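Local coordinates for protein phenyl-3-pyruvate decarboxylase (Azospirillum brasilense, PDB 2NXW) that decarboxylates phenylpyruvate and indole-3-pyruvate to the corresponding aldehydes, using thiamine diphosphate and a metal ion, in auxin biosynthesis, at residues R442-V447 with I470-N475; D45-F50 with A89-A94; P267-G272 with R353-K358; A108-V113 with R173-P178. One frame throughout, in Å; residues are numbered along the deposited sequence.

Contact 1 (R442-V447 with I470-N475); sequences RILTVV and IVILFN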
loop_
_atom_site.group_PDB
_atom_site.type_symbol
_atom_site.label_atom_id
_atom_site.label_comp_id
_atom_site.label_asym_id
_atom_site.label_seq_id
_atom_site.Cartn_x
_atom_site.Cartn_y
_atom_site.Cartn_z
ATOM N N ARG A 442 -14.566 19.381 -40.365
ATOM C CA ARG A 442 -15.005 20.159 -39.225
ATOM C C ARG A 442 -15.488 19.274 -38.091
ATOM O O ARG A 442 -16.102 18.238 -38.322
ATOM C CB ARG A 442 -16.105 21.113 -39.672
ATOM C CG ARG A 442 -16.233 22.339 -38.819
ATOM C CD ARG A 442 -17.124 23.388 -39.485
ATOM N NE ARG A 442 -16.904 24.677 -38.863
ATOM C CZ ARG A 442 -17.632 25.775 -39.067
ATOM N NH1 ARG A 442 -18.671 25.759 -39.907
ATOM N NH2 ARG A 442 -17.333 26.881 -38.407
ATOM N N ILE A 443 -15.204 19.690 -36.863
ATOM C CA ILE A 443 -15.616 18.917 -35.703
ATOM C C ILE A 443 -16.707 19.677 -34.958
ATOM O O ILE A 443 -16.666 20.905 -34.863
ATOM C CB ILE A 443 -14.406 18.670 -34.761
ATOM C CG1 ILE A 443 -13.250 18.024 -35.543
ATOM C CG2 ILE A 443 -14.818 17.765 -33.601
ATOM C CD1 ILE A 443 -13.567 16.676 -36.181
ATOM N N LEU A 444 -17.713 18.936 -34.504
ATOM C CA LEU A 444 -18.800 19.516 -33.718
ATOM C C LEU A 444 -18.544 19.124 -32.269
ATOM O O LEU A 444 -18.449 17.943 -31.944
ATOM C CB LEU A 444 -20.153 18.957 -34.160
ATOM C CG LEU A 444 -21.351 19.299 -33.261
ATOM C CD1 LEU A 444 -21.546 20.810 -33.203
ATOM C CD2 LEU A 444 -22.599 18.608 -33.806
ATOM N N THR A 445 -18.413 20.121 -31.410
ATOM C CA THR A 445 -18.183 19.861 -29.997
ATOM C C THR A 445 -19.425 20.204 -29.186
ATOM O O THR A 445 -20.042 21.238 -29.417
ATOM C CB THR A 445 -17.034 20.728 -29.475
ATOM O OG1 THR A 445 -15.842 20.405 -30.200
ATOM C CG2 THR A 445 -16.798 20.490 -27.989
ATOM N N VAL A 446 -19.802 19.316 -28.266
ATOM C CA VAL A 446 -20.918 19.596 -27.355
ATOM C C VAL A 446 -20.305 19.615 -25.945
ATOM O O VAL A 446 -19.503 18.750 -25.582
ATOM C CB VAL A 446 -22.077 18.568 -27.466
ATOM C CG1 VAL A 446 -22.739 18.690 -28.846
ATOM C CG2 VAL A 446 -21.575 17.161 -27.232
ATOM N N VAL A 447 -20.684 20.614 -25.157
ATOM C CA VAL A 447 -20.081 20.810 -23.844
ATOM C C VAL A 447 -21.022 21.619 -22.953
ATOM O O VAL A 447 -21.731 22.506 -23.430
ATOM C CB VAL A 447 -18.721 21.575 -24.039
ATOM C CG1 VAL A 447 -18.964 22.901 -24.779
ATOM C CG2 VAL A 447 -18.027 21.828 -22.705
ATOM N N ILE A 470 -17.265 23.923 -34.546
ATOM C CA ILE A 470 -18.582 24.424 -34.135
ATOM C C ILE A 470 -18.734 23.870 -32.727
ATOM O O ILE A 470 -18.520 22.673 -32.493
ATOM C CB ILE A 470 -19.722 23.867 -35.007
ATOM C CG1 ILE A 470 -19.560 24.375 -36.446
ATOM C CG2 ILE A 470 -21.085 24.331 -34.453
ATOM C CD1 ILE A 470 -20.540 23.746 -37.447
ATOM N N VAL A 471 -19.100 24.743 -31.800
ATOM C CA VAL A 471 -19.257 24.340 -30.413
ATOM C C VAL A 471 -20.638 24.696 -29.901
ATOM O O VAL A 471 -21.025 25.864 -29.938
ATOM C CB VAL A 471 -18.218 25.049 -29.526
ATOM C CG1 VAL A 471 -18.323 24.565 -28.073
ATOM C CG2 VAL A 471 -16.815 24.768 -30.058
ATOM N N ILE A 472 -21.385 23.693 -29.448
ATOM C CA ILE A 472 -22.710 23.947 -28.872
ATOM C C ILE A 472 -22.535 23.818 -27.359
ATOM O O ILE A 472 -22.250 22.730 -26.852
ATOM C CB ILE A 472 -23.772 22.946 -29.363
ATOM C CG1 ILE A 472 -23.889 23.011 -30.897
ATOM C CG2 ILE A 472 -25.122 23.297 -28.731
ATOM C CD1 ILE A 472 -24.855 21.995 -31.489
ATOM N N LEU A 473 -22.682 24.941 -26.661
ATOM C CA LEU A 473 -22.516 25.001 -25.216
ATOM C C LEU A 473 -23.886 24.953 -24.558
ATOM O O LEU A 473 -24.711 25.841 -24.767
ATOM C CB LEU A 473 -21.778 26.294 -24.862
ATOM C CG LEU A 473 -21.153 26.487 -23.474
ATOM C CD1 LEU A 473 -20.358 27.801 -23.470
ATOM C CD2 LEU A 473 -22.241 26.495 -22.382
ATOM N N PHE A 474 -24.113 23.903 -23.773
ATOM C CA PHE A 474 -25.377 23.682 -23.067
ATOM C C PHE A 474 -25.305 24.511 -21.784
ATOM O O PHE A 474 -24.687 24.093 -20.798
ATOM C CB PHE A 474 -25.524 22.187 -22.709
ATOM C CG PHE A 474 -25.806 21.272 -23.884
ATOM C CD1 PHE A 474 -26.743 20.251 -23.758
ATOM C CD2 PHE A 474 -25.088 21.377 -25.084
ATOM C CE1 PHE A 474 -26.971 19.348 -24.794
ATOM C CE2 PHE A 474 -25.308 20.475 -26.131
ATOM C CZ PHE A 474 -26.251 19.458 -25.986
ATOM N N ASN A 475 -25.947 25.675 -21.775
ATOM C CA ASN A 475 -25.862 26.524 -20.597
ATOM C C ASN A 475 -27.100 26.496 -19.722
ATOM O O ASN A 475 -28.068 27.234 -19.966
ATOM C CB ASN A 475 -25.550 27.977 -20.990
ATOM C CG ASN A 475 -25.125 28.816 -19.797
ATOM O OD1 ASN A 475 -25.255 28.384 -18.647
ATOM N ND2 ASN A 475 -24.629 30.014 -20.052
#
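Ile470 begins the pairing of two neighbouring parallel strands, 443-447 and 470-475. Its N donates to Ile443 O (3.1 Å), and its O accepts from Thr445 N (2.8 Å) in a nearly straight bond of 173°. Its side chain turns to Arg442. CG1, anti to the carbonyl carbon (chi1 -65°), lies over the centre of one guanidinium face, 3.5 Å from Arg442 CZ. The guanidinium itself is held by the backbone oxygens of Asp468, Ala526 and Thr529. Ile470 CG2 also meets Leu444 CD1. Val471 points to the other face of the sheet, where its CG1 packs 3.7 Å from Val447 CG1. Ile472 returns to the face of Ile470. Its N donates to Thr445 O (2.8 Å), and its O accepts from Val447 N. Its CD1 touches Leu444 CD1 at 3.9 Å. Leu473 sits on the Val447 face, and its CA-H approaches Val447 O. Phe474 N closes the ladder on Val447 O (2.8 Å). Its ring lies alongside Val446, with Phe474 CE2 4.0 Å from Val446 CB. The two strands are central in a parallel sheet and are joined by a helical beta-alpha-beta crossover. Both lead straight into the magnesium ligands Asp449 and Asn476, the pattern of the GDG...NN thiamine-diphosphate-binding motif.

Contact 2 (D45-F50 with A89-A94); sequences DFALPF and AVTYGA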
loop_
_atom_site.group_PDB
_atom_site.type_symbol
_atom_site.label_atom_id
_atom_site.label_comp_id
_atom_site.label_asym_id
_atom_site.label_seq_id
_atom_site.Cartn_x
_atom_site.Cartn_y
_atom_site.Cartn_z
ATOM N N ASP A 45 11.408 26.101 -19.388
ATOM C CA ASP A 45 12.868 26.098 -19.394
ATOM C C ASP A 45 13.524 24.775 -19.774
ATOM O O ASP A 45 14.320 24.715 -20.717
ATOM C CB ASP A 45 13.394 26.526 -18.022
ATOM C CG ASP A 45 13.288 28.014 -17.797
ATOM O OD1 ASP A 45 12.317 28.626 -18.286
ATOM O OD2 ASP A 45 14.173 28.570 -17.113
ATOM N N PHE A 46 13.197 23.714 -19.041
ATOM C CA PHE A 46 13.807 22.418 -19.293
ATOM C C PHE A 46 13.439 21.790 -20.631
ATOM O O PHE A 46 14.158 20.931 -21.136
ATOM C CB PHE A 46 13.482 21.452 -18.144
ATOM C CG PHE A 46 14.126 21.831 -16.835
ATOM C CD1 PHE A 46 13.348 22.111 -15.714
ATOM C CD2 PHE A 46 15.514 21.919 -16.728
ATOM C CE1 PHE A 46 13.944 22.472 -14.504
ATOM C CE2 PHE A 46 16.119 22.278 -15.524
ATOM C CZ PHE A 46 15.331 22.555 -14.410
ATOM N N ALA A 47 12.335 22.235 -21.220
ATOM C CA ALA A 47 11.893 21.694 -22.496
ATOM C C ALA A 47 12.205 22.591 -23.697
ATOM O O ALA A 47 11.924 22.200 -24.826
ATOM C CB ALA A 47 10.383 21.419 -22.453
ATOM N N LEU A 48 12.791 23.764 -23.470
ATOM C CA LEU A 48 13.067 24.673 -24.588
ATOM C C LEU A 48 13.905 24.057 -25.713
ATOM O O LEU A 48 13.554 24.187 -26.884
ATOM C CB LEU A 48 13.693 25.974 -24.079
ATOM C CG LEU A 48 12.672 26.952 -23.486
ATOM C CD1 LEU A 48 13.381 28.137 -22.859
ATOM C CD2 LEU A 48 11.724 27.418 -24.579
ATOM N N PRO A 49 15.016 23.384 -25.378
ATOM C CA PRO A 49 15.825 22.780 -26.444
ATOM C C PRO A 49 15.037 21.784 -27.302
ATOM O O PRO A 49 15.204 21.731 -28.521
ATOM C CB PRO A 49 16.962 22.115 -25.671
ATOM C CG PRO A 49 17.154 23.059 -24.511
ATOM C CD PRO A 49 15.722 23.325 -24.082
ATOM N N PHE A 50 14.176 20.992 -26.664
ATOM C CA PHE A 50 13.371 20.017 -27.389
ATOM C C PHE A 50 12.362 20.709 -28.314
ATOM O O PHE A 50 12.183 20.306 -29.463
ATOM C CB PHE A 50 12.627 19.096 -26.409
ATOM C CG PHE A 50 11.757 18.080 -27.082
ATOM C CD1 PHE A 50 12.313 16.980 -27.723
ATOM C CD2 PHE A 50 10.376 18.241 -27.105
ATOM C CE1 PHE A 50 11.508 16.047 -28.385
ATOM C CE2 PHE A 50 9.567 17.326 -27.755
ATOM C CZ PHE A 50 10.127 16.227 -28.397
ATOM N N ALA A 89 3.759 17.083 -25.360
ATOM C CA ALA A 89 5.041 17.555 -24.836
ATOM C C ALA A 89 4.879 18.617 -23.762
ATOM O O ALA A 89 4.198 19.624 -23.962
ATOM C CB ALA A 89 5.906 18.101 -25.989
ATOM N N VAL A 90 5.541 18.384 -22.631
ATOM C CA VAL A 90 5.478 19.276 -21.485
ATOM C C VAL A 90 6.843 19.549 -20.871
ATOM O O VAL A 90 7.858 18.950 -21.258
ATOM C CB VAL A 90 4.568 18.682 -20.384
ATOM C CG1 VAL A 90 3.124 18.579 -20.901
ATOM C CG2 VAL A 90 5.089 17.319 -19.954
ATOM N N THR A 91 6.875 20.460 -19.914
ATOM C CA THR A 91 8.120 20.776 -19.241
ATOM C C THR A 91 8.094 20.129 -17.860
ATOM O O THR A 91 7.036 19.767 -17.341
ATOM C CB THR A 91 8.334 22.297 -19.146
ATOM O OG1 THR A 91 9.684 22.558 -18.731
ATOM C CG2 THR A 91 7.348 22.927 -18.158
ATOM N N TYR A 92 9.276 19.987 -17.277
ATOM C CA TYR A 92 9.441 19.348 -15.978
ATOM C C TYR A 92 8.730 20.085 -14.860
ATOM O O TYR A 92 8.681 21.318 -14.839
ATOM C CB TYR A 92 10.933 19.259 -15.641
ATOM C CG TYR A 92 11.267 18.198 -14.617
ATOM C CD1 TYR A 92 11.153 16.853 -14.945
ATOM C CD2 TYR A 92 11.694 18.537 -13.331
ATOM C CE1 TYR A 92 11.454 15.853 -14.030
ATOM C CE2 TYR A 92 12.000 17.531 -12.391
ATOM C CZ TYR A 92 11.874 16.192 -12.762
ATOM O OH TYR A 92 12.175 15.173 -11.883
ATOM N N GLY A 93 8.189 19.313 -13.925
ATOM C CA GLY A 93 7.527 19.915 -12.791
ATOM C C GLY A 93 6.062 20.224 -13.014
ATOM O O GLY A 93 5.292 19.376 -13.469
ATOM N N ALA A 94 5.680 21.454 -12.679
ATOM C CA ALA A 94 4.293 21.893 -12.799
ATOM C C ALA A 94 3.641 21.545 -14.128
ATOM O O ALA A 94 2.501 21.063 -14.161
ATOM C CB ALA A 94 4.197 23.400 -12.539
HETATM O O HOH W 1 10.859 23.914 -16.861
#
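Ala47 and Thr91 mark the closest backbone approach, with their CA atoms 5.1 Å apart. Residues 45-47 form a short 3-10 turn that runs into helix 48-57. Residues 89-90 end strand 86-90, and the chain then loops toward the next helix. Ala47 CB rests 3.7 Å from Val90 O and also faces Thr91. Thr91 OG1 is set anti to the backbone N (chi1 -168°), which places the hydroxyl next to the turn. It lies too far from the turn's amides to bond them directly. One water fills in: it accepts from Phe46 N at 3.2 Å and is 2.6 Å from Thr91 OG1. The Phe46 side chain crosses that of Tyr92 at a slant, with CD1 3.7 Å from Tyr92 CB. The Tyr92 ring leads away, and its OH bonds Asp139. Ala89 CB meets the edge of the Phe50 ring, 4.1 Å from CE2. Leu48 O accepts a hydrogen bond from Gln486 NE2 of the second subunit. The contact is thus mainly apolar with a single water bridge. The Thr91 side chain is about 4 Å from a bound thiamine diphosphate, so the packing and the water bridge probably hold the turn against the loop that passes close to the cofactor.

Contact 3 (P267-G272 with R353-K358); sequences PTPPLG and RTTRGK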
loop_
_atom_site.group_PDB
_atom_site.type_symbol
_atom_site.label_atom_id
_atom_site.label_comp_id
_atom_site.label_asym_id
_atom_site.label_seq_id
_atom_site.Cartn_x
_atom_site.Cartn_y
_atom_site.Cartn_z
ATOM N N PRO A 267 -22.372 -6.970 -43.055
ATOM C CA PRO A 267 -23.512 -7.842 -43.362
ATOM C C PRO A 267 -24.305 -8.162 -42.096
ATOM O O PRO A 267 -25.507 -8.412 -42.155
ATOM C CB PRO A 267 -22.851 -9.079 -43.966
ATOM C CG PRO A 267 -21.608 -8.539 -44.585
ATOM C CD PRO A 267 -21.114 -7.555 -43.553
ATOM N N THR A 268 -23.619 -8.190 -40.952
ATOM C CA THR A 268 -24.277 -8.433 -39.668
ATOM C C THR A 268 -23.861 -7.291 -38.741
ATOM O O THR A 268 -22.962 -7.431 -37.906
ATOM C CB THR A 268 -23.888 -9.813 -39.056
ATOM O OG1 THR A 268 -22.481 -9.856 -38.776
ATOM C CG2 THR A 268 -24.240 -10.936 -40.026
ATOM N N PRO A 269 -24.510 -6.126 -38.891
ATOM C CA PRO A 269 -24.227 -4.935 -38.090
ATOM C C PRO A 269 -24.747 -5.037 -36.664
ATOM O O PRO A 269 -25.580 -5.882 -36.354
ATOM C CB PRO A 269 -24.909 -3.826 -38.888
ATOM C CG PRO A 269 -26.136 -4.518 -39.394
ATOM C CD PRO A 269 -25.609 -5.867 -39.844
ATOM N N PRO A 270 -24.243 -4.180 -35.768
ATOM C CA PRO A 270 -24.691 -4.210 -34.374
ATOM C C PRO A 270 -26.184 -3.908 -34.258
ATOM O O PRO A 270 -26.712 -3.075 -34.993
ATOM C CB PRO A 270 -23.842 -3.124 -33.722
ATOM C CG PRO A 270 -22.584 -3.146 -34.524
ATOM C CD PRO A 270 -23.120 -3.241 -35.936
ATOM N N LEU A 271 -26.855 -4.599 -33.341
ATOM C CA LEU A 271 -28.276 -4.386 -33.092
ATOM C C LEU A 271 -28.435 -3.053 -32.381
ATOM O O LEU A 271 -29.505 -2.442 -32.403
ATOM C CB LEU A 271 -28.831 -5.500 -32.202
ATOM C CG LEU A 271 -28.827 -6.910 -32.788
ATOM C CD1 LEU A 271 -29.008 -7.932 -31.678
ATOM C CD2 LEU A 271 -29.933 -7.031 -33.829
ATOM N N GLY A 272 -27.353 -2.618 -31.744
ATOM C CA GLY A 272 -27.345 -1.364 -31.016
ATOM C C GLY A 272 -26.102 -1.268 -30.157
ATOM O O GLY A 272 -25.207 -2.120 -30.238
ATOM N N ARG A 353 -24.592 -14.958 -44.532
ATOM C CA ARG A 353 -25.553 -14.524 -43.523
ATOM C C ARG A 353 -25.625 -13.001 -43.478
ATOM O O ARG A 353 -24.598 -12.327 -43.433
ATOM C CB ARG A 353 -25.122 -15.060 -42.155
ATOM C CG ARG A 353 -26.183 -14.988 -41.079
ATOM C CD ARG A 353 -25.712 -15.707 -39.824
ATOM N NE ARG A 353 -24.690 -14.945 -39.122
ATOM C CZ ARG A 353 -24.957 -13.969 -38.262
ATOM N NH1 ARG A 353 -26.215 -13.650 -38.000
ATOM N NH2 ARG A 353 -23.965 -13.315 -37.665
ATOM N N THR A 354 -26.839 -12.466 -43.483
ATOM C CA THR A 354 -27.035 -11.022 -43.444
ATOM C C THR A 354 -28.183 -10.678 -42.499
ATOM O O THR A 354 -29.273 -11.250 -42.590
ATOM C CB THR A 354 -27.346 -10.467 -44.860
ATOM O OG1 THR A 354 -26.304 -10.860 -45.770
ATOM C CG2 THR A 354 -27.427 -8.941 -44.824
ATOM N N THR A 355 -27.934 -9.750 -41.582
ATOM C CA THR A 355 -28.955 -9.350 -40.626
ATOM C C THR A 355 -29.244 -7.862 -40.666
ATOM O O THR A 355 -29.761 -7.293 -39.702
ATOM C CB THR A 355 -28.561 -9.745 -39.194
ATOM O OG1 THR A 355 -27.295 -9.161 -38.868
ATOM C CG2 THR A 355 -28.473 -11.257 -39.074
ATOM N N ARG A 356 -28.914 -7.232 -41.788
ATOM C CA ARG A 356 -29.173 -5.813 -41.951
ATOM C C ARG A 356 -30.681 -5.570 -42.032
ATOM O O ARG A 356 -31.451 -6.467 -42.387
ATOM C CB ARG A 356 -28.480 -5.295 -43.211
ATOM C CG ARG A 356 -26.956 -5.348 -43.141
ATOM C CD ARG A 356 -26.317 -4.675 -44.346
ATOM N NE ARG A 356 -26.558 -3.234 -44.366
ATOM C CZ ARG A 356 -25.929 -2.353 -43.593
ATOM N NH1 ARG A 356 -25.006 -2.758 -42.729
ATOM N NH2 ARG A 356 -26.227 -1.062 -43.681
ATOM N N GLY A 357 -31.087 -4.353 -41.688
ATOM C CA GLY A 357 -32.487 -3.973 -41.713
ATOM C C GLY A 357 -32.582 -2.472 -41.501
ATOM O O GLY A 357 -31.562 -1.800 -41.365
ATOM N N LYS A 358 -33.794 -1.929 -41.482
ATOM C CA LYS A 358 -33.950 -0.495 -41.276
ATOM C C LYS A 358 -33.378 -0.100 -39.917
ATOM O O LYS A 358 -33.460 -0.860 -38.951
ATOM C CB LYS A 358 -35.425 -0.095 -41.407
ATOM C CG LYS A 358 -35.854 0.113 -42.861
ATOM C CD LYS A 358 -37.345 0.367 -43.008
ATOM C CE LYS A 358 -38.151 -0.888 -42.718
ATOM N NZ LYS A 358 -39.610 -0.647 -42.875
HETATM O O HOH W 2 -27.574 -7.511 -36.812
#
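Pro267 and Thr268 run beside Thr354 and Thr355 in roughly the same direction, the CA atoms of Pro267 and Thr354 4.7 Å apart, and one backbone bond ties them: Thr355 N to Pro267 O, 2.8 Å, in the carbonyl plane with an angle of 158° at the hydrogen. The same oxygen is approached by the CA-H of Thr354. Arg353 carries the next contact. Its chain bends at chi3 (73°), which swings the guanidinium back over Thr268. The methyl CG2 of Thr268 then lies under one face of that group, toward its rim, 3.4 Å from Arg353 NH2. NH2 is also bonded to Ala246 O of helix 239-249, and Arg353 O accepts from Gln247 of that helix. Replacing Arg353 with an alanine would probably leave Ala246 O without this donor and strip the flat cover from the Thr268 methyl. The contact joins two loops at the surface. Residues 267-272 belong to the central domain, between strand 253-255 and helix 281-288. Residues 353-358 lie in the connection that follows helix 337-346 and leads on to helix 376-388. Thr355 OG1 stands close to Thr268, 3.5 Å from its CB. A water lies 2.7 Å from Thr355 OG1 and donates to Pro269 O at 2.6 Å. Pro269 and Arg356 cross at about a right angle, with Pro269 CD 3.6 Å from Arg356 CG. Arg356 bends at chi3 past the Pro269 ring, and NH1 donates to the carbonyls of Ala264 and Ala266.

Contact 4 (A108-V113 with R173-P178); sequences AEKSPV and RAQSRP. Unlike the reference sequence in segment 173-178: Gln175 (reference Leu).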
loop_
_atom_site.group_PDB
_atom_site.type_symbol
_atom_site.label_atom_id
_atom_site.label_comp_id
_atom_site.label_asym_id
_atom_site.label_seq_id
_atom_site.Cartn_x
_atom_site.Cartn_y
_atom_site.Cartn_z
ATOM N N ALA A 108 -7.256 5.182 -19.034
ATOM C CA ALA A 108 -8.544 4.586 -18.755
ATOM C C ALA A 108 -9.313 4.182 -20.008
ATOM O O ALA A 108 -10.049 3.193 -19.994
ATOM C CB ALA A 108 -9.389 5.561 -17.923
ATOM N N GLU A 109 -9.155 4.951 -21.084
ATOM C CA GLU A 109 -9.891 4.665 -22.305
ATOM C C GLU A 109 -9.049 4.110 -23.447
ATOM O O GLU A 109 -9.406 4.223 -24.621
ATOM C CB GLU A 109 -10.712 5.905 -22.701
ATOM C CG GLU A 109 -11.721 6.215 -21.566
ATOM C CD GLU A 109 -12.642 7.397 -21.794
ATOM O OE1 GLU A 109 -12.325 8.286 -22.606
ATOM O OE2 GLU A 109 -13.699 7.443 -21.119
ATOM N N LYS A 110 -7.932 3.498 -23.066
ATOM C CA LYS A 110 -7.046 2.821 -24.019
ATOM C C LYS A 110 -6.593 3.662 -25.211
ATOM O O LYS A 110 -6.696 3.230 -26.358
ATOM C CB LYS A 110 -7.743 1.541 -24.512
ATOM C CG LYS A 110 -7.935 0.469 -23.421
ATOM C CD LYS A 110 -6.734 -0.460 -23.283
ATOM C CE LYS A 110 -6.730 -1.497 -24.390
ATOM N NZ LYS A 110 -5.658 -2.539 -24.209
ATOM N N SER A 111 -6.067 4.850 -24.930
ATOM C CA SER A 111 -5.582 5.746 -25.986
ATOM C C SER A 111 -4.089 5.949 -25.742
ATOM O O SER A 111 -3.682 6.422 -24.673
ATOM C CB SER A 111 -6.320 7.087 -25.929
ATOM O OG SER A 111 -5.893 7.923 -26.989
ATOM N N PRO A 112 -3.251 5.596 -26.731
ATOM C CA PRO A 112 -1.798 5.722 -26.604
ATOM C C PRO A 112 -1.195 7.102 -26.768
ATOM O O PRO A 112 -0.714 7.466 -27.850
ATOM C CB PRO A 112 -1.287 4.734 -27.645
ATOM C CG PRO A 112 -2.247 4.929 -28.756
ATOM C CD PRO A 112 -3.610 5.000 -28.032
ATOM N N VAL A 113 -1.224 7.867 -25.686
ATOM C CA VAL A 113 -0.638 9.193 -25.688
ATOM C C VAL A 113 0.805 9.061 -25.232
ATOM O O VAL A 113 1.081 8.502 -24.168
ATOM C CB VAL A 113 -1.374 10.160 -24.720
ATOM C CG1 VAL A 113 -0.594 11.465 -24.593
ATOM C CG2 VAL A 113 -2.790 10.437 -25.238
ATOM N N ARG A 173 1.912 0.848 -28.438
ATOM C CA ARG A 173 1.186 0.231 -29.545
ATOM C C ARG A 173 0.680 -1.168 -29.217
ATOM O O ARG A 173 -0.369 -1.592 -29.716
ATOM C CB ARG A 173 2.085 0.185 -30.791
ATOM C CG ARG A 173 2.160 1.507 -31.542
ATOM C CD ARG A 173 3.551 1.801 -32.075
ATOM N NE ARG A 173 4.020 0.818 -33.047
ATOM C CZ ARG A 173 3.590 0.722 -34.301
ATOM N NH1 ARG A 173 2.664 1.554 -34.762
ATOM N NH2 ARG A 173 4.102 -0.203 -35.103
ATOM N N ALA A 174 1.398 -1.880 -28.355
ATOM C CA ALA A 174 1.000 -3.236 -28.012
ATOM C C ALA A 174 -0.179 -3.305 -27.064
ATOM O O ALA A 174 -0.960 -4.248 -27.121
ATOM C CB ALA A 174 2.186 -4.005 -27.429
ATOM N N GLN A 175 -0.316 -2.308 -26.196
ATOM C CA GLN A 175 -1.416 -2.324 -25.243
ATOM C C GLN A 175 -2.355 -1.144 -25.383
ATOM O O GLN A 175 -3.328 -1.052 -24.649
ATOM C CB GLN A 175 -0.878 -2.399 -23.812
ATOM C CG GLN A 175 -0.280 -3.765 -23.460
ATOM C CD GLN A 175 -1.330 -4.862 -23.291
ATOM O OE1 GLN A 175 -2.390 -4.843 -23.930
ATOM N NE2 GLN A 175 -1.029 -5.839 -22.439
ATOM N N SER A 176 -2.061 -0.251 -26.323
ATOM C CA SER A 176 -2.904 0.924 -26.562
ATOM C C SER A 176 -3.134 1.738 -25.286
ATOM O O SER A 176 -4.274 2.010 -24.902
ATOM C CB SER A 176 -4.245 0.490 -27.170
ATOM O OG SER A 176 -4.933 1.594 -27.740
ATOM N N ARG A 177 -2.041 2.114 -24.629
ATOM C CA ARG A 177 -2.092 2.912 -23.404
ATOM C C ARG A 177 -0.974 3.942 -23.479
ATOM O O ARG A 177 -0.006 3.775 -24.216
ATOM C CB ARG A 177 -1.830 2.054 -22.176
ATOM C CG ARG A 177 -2.663 0.802 -22.040
ATOM C CD ARG A 177 -3.797 1.006 -21.071
ATOM N NE ARG A 177 -4.370 -0.265 -20.639
ATOM C CZ ARG A 177 -5.562 -0.382 -20.070
ATOM N NH1 ARG A 177 -6.304 0.699 -19.868
ATOM N NH2 ARG A 177 -6.025 -1.573 -19.714
ATOM N N PRO A 178 -1.075 5.016 -22.697
ATOM C CA PRO A 178 -0.054 6.065 -22.693
ATOM C C PRO A 178 1.290 5.568 -22.175
ATOM O O PRO A 178 1.349 4.602 -21.407
ATOM C CB PRO A 178 -0.631 7.123 -21.748
ATOM C CG PRO A 178 -2.078 6.882 -21.776
ATOM C CD PRO A 178 -2.221 5.390 -21.852
HETATM O O HOH W 3 -8.927 1.006 -18.637
#
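Lys110 lays its aliphatic chain across the Arg177 guanidinium. CD sits over the centre of one face, 3.4 Å from Arg177 CZ, and the two side chains cross at a slant. Bends at chi2 (-87°) and chi3 (-78°) fold the lysine over that face and carry NZ on to Gln175 O at 2.8 Å. The ammonium approaches this carbonyl from above its plane. NZ also forms salt bridges with Glu232 and Asp322, and Arg177 NH2 forms a salt bridge with Asp322 as well. This shared carboxylate probably offsets the nearness of the two positive groups. A methionine in place of Lys110 would probably leave Gln175 O without this donor and take one positive partner from both Glu232 and Asp322. In the plane of the guanidinium, a water accepts from Arg177 NH1 (2.9 Å) and donates to Ala108 O (2.8 Å). NH1 also donates to Tyr107 O, of helix 100-108. Lys110, with positive phi, is the C-prime residue of the Schellman motif that ends helix 100-108. Ser176 likewise has positive phi, just past helix 161-175. Both segments lead into the neighbouring parallel strands 113-119 and 179-184 of the N-terminal domain. Ser176 OG donates to Lys110 O at 2.8 Å, from above the carbonyl plane. Lys110 O also accepts a hydrogen bond from Arg235 NE. Pro112, the centre of an inverse gamma turn, offers its CA-H to Arg177 O, a buried oxygen with no hydrogen-bond partner. The Pro178 ring leans on backbone oxygens, with CD 3.3 Å from Ser111 O and CB equally near Val113 O.

Contacts 2 and 4 belong to the N-terminal domain. Their nearest atoms are about 7 Å apart, and both touch the second subunit. Contact 1 lies in the C-terminal domain, with its centre 32 Å from that of contact 2. Contacts 1 and 2 each lie near a thiamine diphosphate: the side chains of Phe474 and Thr91 come within about 6 and 4 Å of one. As in this enzyme family, the active site probably combines the N-terminal domain of one subunit with the C-terminal domain of another. The two contacts of one chain would then serve different sites. Contact 3 lies away from the annotated sites, its centre 50 Å from that of contact 2.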